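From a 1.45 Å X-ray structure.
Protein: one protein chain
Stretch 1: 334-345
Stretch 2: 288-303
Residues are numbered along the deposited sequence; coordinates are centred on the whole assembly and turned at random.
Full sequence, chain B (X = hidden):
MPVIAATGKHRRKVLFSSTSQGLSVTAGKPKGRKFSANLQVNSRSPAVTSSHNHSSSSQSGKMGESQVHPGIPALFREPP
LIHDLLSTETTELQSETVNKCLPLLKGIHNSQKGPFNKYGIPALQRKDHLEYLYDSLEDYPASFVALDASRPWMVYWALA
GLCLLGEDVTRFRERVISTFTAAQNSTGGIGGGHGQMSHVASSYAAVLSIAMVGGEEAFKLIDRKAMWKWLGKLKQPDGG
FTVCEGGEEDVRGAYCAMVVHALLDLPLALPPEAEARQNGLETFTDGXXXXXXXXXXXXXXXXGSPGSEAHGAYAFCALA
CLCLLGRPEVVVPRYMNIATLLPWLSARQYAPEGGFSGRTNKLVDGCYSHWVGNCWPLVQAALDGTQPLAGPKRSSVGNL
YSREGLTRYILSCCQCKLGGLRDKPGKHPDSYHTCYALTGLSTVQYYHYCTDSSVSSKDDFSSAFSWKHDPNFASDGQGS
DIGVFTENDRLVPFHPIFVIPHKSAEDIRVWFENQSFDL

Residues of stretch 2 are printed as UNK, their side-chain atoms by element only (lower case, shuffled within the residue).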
# COMPACT_ATOMS: atom_id res chain seq x y z
N ARG B 334 8.06 -6.97 -17.54
CA ARG B 334 7.26 -6.65 -18.70
C ARG B 334 6.39 -5.45 -18.39
O ARG B 334 6.22 -4.56 -19.26
CB ARG B 334 6.39 -7.82 -19.07
CG ARG B 334 5.44 -7.45 -20.23
CD ARG B 334 4.77 -8.66 -20.88
NE ARG B 334 3.85 -8.18 -21.93
CZ ARG B 334 3.02 -8.97 -22.60
NH1 ARG B 334 2.99 -10.27 -22.33
NH2 ARG B 334 2.19 -8.46 -23.53
N TYR B 335 5.79 -5.38 -17.18
CA TYR B 335 4.77 -4.37 -16.90
C TYR B 335 5.29 -3.20 -16.06
O TYR B 335 4.61 -2.17 -15.97
CB TYR B 335 3.52 -5.03 -16.26
CG TYR B 335 2.83 -5.93 -17.26
CD1 TYR B 335 2.06 -5.41 -18.30
CD2 TYR B 335 3.01 -7.32 -17.20
CE1 TYR B 335 1.49 -6.26 -19.26
CE2 TYR B 335 2.43 -8.20 -18.12
CZ TYR B 335 1.68 -7.64 -19.14
OH TYR B 335 1.10 -8.47 -20.08
N MET B 336 6.44 -3.35 -15.41
CA MET B 336 7.02 -2.26 -14.66
C MET B 336 8.40 -1.96 -15.18
O MET B 336 9.14 -2.86 -15.61
CB MET B 336 7.17 -2.67 -13.16
CG MET B 336 5.81 -2.96 -12.53
SD MET B 336 4.88 -1.35 -12.36
CE MET B 336 3.26 -2.00 -11.97
N ASN B 337 8.77 -0.68 -15.12
CA ASN B 337 10.14 -0.26 -15.39
C ASN B 337 10.95 -0.57 -14.11
O ASN B 337 10.86 0.17 -13.13
CB ASN B 337 10.19 1.24 -15.72
CG ASN B 337 11.59 1.66 -16.11
OD1 ASN B 337 12.50 0.88 -16.01
ND2 ASN B 337 11.76 2.90 -16.57
N ILE B 338 11.72 -1.66 -14.09
CA ILE B 338 12.47 -2.02 -12.91
C ILE B 338 13.59 -1.01 -12.63
O ILE B 338 13.95 -0.79 -11.47
CB ILE B 338 12.94 -3.52 -12.96
CG1 ILE B 338 11.70 -4.41 -12.87
CG2 ILE B 338 13.85 -3.83 -11.79
CD1 ILE B 338 11.93 -5.89 -13.08
N ALA B 339 14.11 -0.34 -13.67
CA ALA B 339 15.17 0.66 -13.47
C ALA B 339 14.81 1.83 -12.61
O ALA B 339 15.70 2.45 -12.01
CB ALA B 339 15.61 1.21 -14.87
N THR B 340 13.52 2.19 -12.60
CA THR B 340 13.08 3.23 -11.71
C THR B 340 12.43 2.66 -10.42
O THR B 340 12.56 3.28 -9.36
CB THR B 340 12.05 4.16 -12.38
OG1 THR B 340 10.96 3.36 -12.87
CG2 THR B 340 12.67 5.02 -13.51
N LEU B 341 11.78 1.48 -10.51
CA LEU B 341 11.19 0.87 -9.33
C LEU B 341 12.24 0.57 -8.28
O LEU B 341 12.04 0.82 -7.10
CB LEU B 341 10.44 -0.39 -9.73
CG LEU B 341 9.86 -1.18 -8.58
CD1 LEU B 341 8.84 -0.40 -7.75
CD2 LEU B 341 9.23 -2.46 -9.11
N LEU B 342 13.36 -0.02 -8.72
CA LEU B 342 14.35 -0.47 -7.71
C LEU B 342 14.93 0.67 -6.83
O LEU B 342 14.92 0.56 -5.62
CB LEU B 342 15.49 -1.23 -8.41
CG LEU B 342 15.69 -2.65 -8.23
CD1 LEU B 342 17.11 -2.90 -8.88
CD2 LEU B 342 15.72 -3.09 -6.81
N PRO B 343 15.38 1.79 -7.43
CA PRO B 343 15.93 2.83 -6.56
C PRO B 343 14.83 3.45 -5.71
O PRO B 343 15.16 3.81 -4.58
CB PRO B 343 16.54 3.87 -7.53
CG PRO B 343 15.96 3.54 -8.93
CD PRO B 343 15.69 2.03 -8.86
N TRP B 344 13.58 3.57 -6.23
CA TRP B 344 12.55 4.16 -5.35
C TRP B 344 12.26 3.24 -4.15
O TRP B 344 12.07 3.70 -3.01
CB TRP B 344 11.29 4.34 -6.21
CG TRP B 344 10.11 4.82 -5.40
CD1 TRP B 344 9.79 6.13 -5.08
CD2 TRP B 344 9.12 4.00 -4.81
NE1 TRP B 344 8.62 6.14 -4.32
CE2 TRP B 344 8.19 4.85 -4.12
CE3 TRP B 344 8.94 2.61 -4.77
CZ2 TRP B 344 7.04 4.36 -3.49
CZ3 TRP B 344 7.80 2.11 -4.13
CH2 TRP B 344 6.88 2.99 -3.45
N LEU B 345 12.24 1.92 -4.41
CA LEU B 345 12.02 0.97 -3.30
C LEU B 345 13.19 1.03 -2.33
O LEU B 345 12.98 1.12 -1.10
CB LEU B 345 11.87 -0.43 -3.89
CG LEU B 345 11.24 -1.43 -2.96
CD1 LEU B 345 9.72 -1.07 -2.72
CD2 LEU B 345 11.30 -2.83 -3.60
N UNK B 288 -5.68 -6.58 -16.74
CA UNK B 288 -5.20 -6.31 -15.36
C UNK B 288 -3.72 -5.91 -15.24
O UNK B 288 -3.41 -4.88 -14.67
c UNK B 288 -5.02 -7.39 -13.00
c UNK B 288 -5.62 -6.13 -12.31
c UNK B 288 -5.48 -7.53 -14.46
c UNK B 288 -5.43 -8.65 -12.28
N UNK B 289 -2.79 -6.65 -15.86
CA UNK B 289 -1.40 -6.16 -15.72
C UNK B 289 -1.21 -4.81 -16.46
O UNK B 289 -0.37 -4.02 -16.02
c UNK B 289 -1.49 -8.01 -17.31
c UNK B 289 -0.53 -7.30 -16.33
c UNK B 289 -2.90 -7.90 -16.65
N UNK B 290 -1.93 -4.59 -17.56
CA UNK B 290 -1.87 -3.29 -18.22
C UNK B 290 -2.36 -2.17 -17.27
O UNK B 290 -1.72 -1.09 -17.20
o UNK B 290 -3.41 -6.03 -19.40
c UNK B 290 -2.81 -5.69 -20.42
o UNK B 290 -2.69 -6.46 -21.40
c UNK B 290 -2.20 -4.32 -20.53
c UNK B 290 -2.71 -3.30 -19.49
N UNK B 291 -3.44 -2.41 -16.52
CA UNK B 291 -3.93 -1.46 -15.55
C UNK B 291 -2.83 -1.21 -14.50
O UNK B 291 -2.54 -0.07 -14.13
c UNK B 291 -5.19 -2.02 -14.91
o UNK B 291 -6.64 0.40 -10.00
c UNK B 291 -6.61 0.52 -12.44
c UNK B 291 -6.22 -0.11 -13.63
c UNK B 291 -5.58 -1.34 -13.63
c UNK B 291 -6.24 -0.11 -11.21
c UNK B 291 -5.61 -1.33 -11.24
c UNK B 291 -5.27 -1.91 -12.41
N UNK B 292 -2.21 -2.29 -14.01
CA UNK B 292 -1.19 -2.06 -12.97
C UNK B 292 0.01 -1.28 -13.54
O UNK B 292 0.57 -0.41 -12.87
c UNK B 292 -1.41 -5.66 -11.36
c UNK B 292 -0.72 -3.41 -12.42
c UNK B 292 -1.84 -4.21 -11.74
c UNK B 292 -2.34 -3.46 -10.46
N UNK B 293 0.42 -1.55 -14.81
CA UNK B 293 1.50 -0.78 -15.41
C UNK B 293 1.15 0.73 -15.43
O UNK B 293 2.04 1.59 -15.27
o UNK B 293 2.55 -0.38 -17.56
c UNK B 293 1.66 -1.25 -16.85
N UNK B 294 -0.14 1.06 -15.68
CA UNK B 294 -0.58 2.44 -15.71
C UNK B 294 -0.60 3.09 -14.31
O UNK B 294 -0.86 4.32 -14.21
c UNK B 294 -5.08 0.99 -18.07
c UNK B 294 -1.97 2.51 -16.32
c UNK B 294 -3.24 2.57 -18.57
c UNK B 294 -1.98 2.13 -17.83
n UNK B 294 -4.41 2.13 -17.86
n UNK B 294 -4.67 0.08 -18.93
n UNK B 294 -6.18 0.75 -17.35
N UNK B 295 -0.33 2.30 -13.24
CA UNK B 295 -0.21 2.87 -11.87
C UNK B 295 1.24 3.12 -11.49
O UNK B 295 1.49 3.67 -10.43
s UNK B 295 -2.66 1.83 -11.05
c UNK B 295 -0.84 1.91 -10.84
N UNK B 296 2.23 2.73 -12.31
CA UNK B 296 3.57 3.18 -12.00
C UNK B 296 3.66 4.72 -12.16
O UNK B 296 2.93 5.30 -13.00
c UNK B 296 6.05 2.65 -12.38
c UNK B 296 4.60 2.41 -12.91
c UNK B 296 7.07 1.76 -13.06
o UNK B 296 6.88 1.23 -14.19
n UNK B 296 8.17 1.53 -12.35
N UNK B 297 4.55 5.38 -11.42
CA UNK B 297 4.71 6.80 -11.55
C UNK B 297 6.11 7.15 -12.02
O UNK B 297 7.01 6.30 -12.08
c UNK B 297 3.29 6.95 -9.45
c UNK B 297 4.46 7.56 -10.23
o UNK B 297 5.63 7.54 -9.39
N UNK B 298 6.28 8.43 -12.33
CA UNK B 298 7.61 8.92 -12.75
C UNK B 298 8.69 8.65 -11.67
O UNK B 298 9.90 8.71 -12.01
c UNK B 298 5.87 12.22 -10.19
c UNK B 298 6.04 11.52 -11.35
o UNK B 298 6.78 13.48 -8.35
c UNK B 298 8.47 11.83 -11.15
c UNK B 298 7.00 12.74 -9.50
c UNK B 298 7.58 10.43 -13.11
c UNK B 298 8.30 12.58 -10.00
c UNK B 298 7.36 11.29 -11.86
N UNK B 299 8.28 8.48 -10.40
CA UNK B 299 9.28 8.22 -9.38
C UNK B 299 9.79 6.78 -9.41
O UNK B 299 10.85 6.51 -8.82
o UNK B 299 6.82 9.92 -5.72
c UNK B 299 8.01 9.86 -6.12
c UNK B 299 8.31 9.82 -7.63
c UNK B 299 8.68 8.39 -7.97
o UNK B 299 8.98 9.84 -5.33
N UNK B 300 9.06 5.88 -10.07
CA UNK B 300 9.43 4.46 -10.17
C UNK B 300 8.50 3.61 -9.32
O UNK B 300 8.30 2.44 -9.63
N UNK B 301 7.95 4.16 -8.22
CA UNK B 301 7.01 3.45 -7.40
C UNK B 301 5.66 3.34 -8.06
O UNK B 301 5.49 3.76 -9.22
N UNK B 302 4.67 2.89 -7.31
CA UNK B 302 3.36 2.53 -7.87
C UNK B 302 2.33 3.18 -6.98
O UNK B 302 2.42 3.09 -5.72
c UNK B 302 1.79 0.64 -8.41
c UNK B 302 4.56 -1.12 -8.57
c UNK B 302 4.30 0.42 -8.83
c UNK B 302 3.22 1.00 -7.90
N UNK B 303 1.35 3.82 -7.60
CA UNK B 303 0.31 4.53 -6.86
C UNK B 303 -0.98 3.72 -6.73
O UNK B 303 -1.11 2.64 -7.35
c UNK B 303 0.03 5.84 -7.55
o UNK B 303 -0.42 5.64 -8.90
O HOH W 1 8.83 4.85 -13.86
O HOH W 2 6.71 8.31 -3.30
O HOH W 3 13.68 6.10 -9.42

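Position 288 has four side-chain carbons forked at the second, all out of reach of stretch 1; it is Leu288. At 289, three carbons close a ring onto the backbone N, which defines Pro289. Its CB lies 3.4 Å from the centroid of the Tyr335 ring and 4° off the ring normal, a CH-pi contact over the face; the nearest atom pair is CB to Tyr335 CE2, 3.6 Å.

Position 290 carries three carbons, the last bearing two oxygens: Glu290. Its CA-to-CB bond points away, yet its CG comes 4.4 Å from Tyr335 CE1. Position 291, one carbon and a six-carbon ring bearing an oxygen, is Tyr291, out of reach. Position 292 has four carbons forked at the second: Leu292. Its backbone O is 3.3 Å from Met336 CE.

Position 293 has one carbon and one oxygen, hence Ser293. Its OG stands 3.2 Å from Tyr335 O, and its CB sits at the edge of the Tyr335 ring. Position 294, three carbons, a nitrogen and a carbon with two further nitrogens, is Arg294, whose CA-to-CB bond points away; 295, one carbon and one sulfur, is Cys295. Neither touches stretch 1.

At 296, three carbons end in one oxygen and one nitrogen, a carboxamide: Gln296. The amide is oriented by its partners. Asn337 N donates to OE1 (2.8 Å, 172°), while NE2 donates to Asn337 O (3.1 Å, 159°) and, within its own stretch, to the backbone O of position 300 (2.9 Å, 167°). Thr340 OG1 is 3.4 Å from NE2, but the angle is too poor for a hydrogen bond.

Position 297, a carbon carrying one oxygen and one carbon, is Thr297; water 1 links its O (2.9 Å) to Thr340 OG1 (2.8 Å). Position 298, a carbon and a six-carbon ring with an oxygen, is Tyr298, whose CA-to-CB bond points away. Position 299 has three carbons ending in two oxygens: Glu299. Water 2 donates to its OE2 (2.9 Å) and accepts from Trp344 NE1 (3.1 Å).

Position 300 has no side-chain atoms: Gly300. An ideal CB would fall 2.0 Å from Thr340 O, and phi/psi of 108/-30 independently calls for glycine. Position 301 is equally bare, Gly301; there a CB would lie 2.4 Å from Trp344 CE2. Its CA instead packs 3.4 Å from the centroid of the Trp344 six-membered ring.

Position 302, four carbons forked at the first, with one arm two carbons long, is Ile302; CD1 meets Met336 CE at 3.7 Å. Position 303, one carbon and one oxygen, is Ser303, out of reach.

The contact works by joining a polar clasp to close packing. Gln296 pairs with both backbone polar atoms of Asn337, just before the helix starting at 338. Bare glycines let that helix approach, with Leu341 CA 3.3 Å from Gly300 O, while Tyr335 and Trp344 offer ring faces to Pro289 and Gly301. Together the stretches bury 736 Å².

Stretch 2 (288-303) LPEYLSRCQTYEGGIS
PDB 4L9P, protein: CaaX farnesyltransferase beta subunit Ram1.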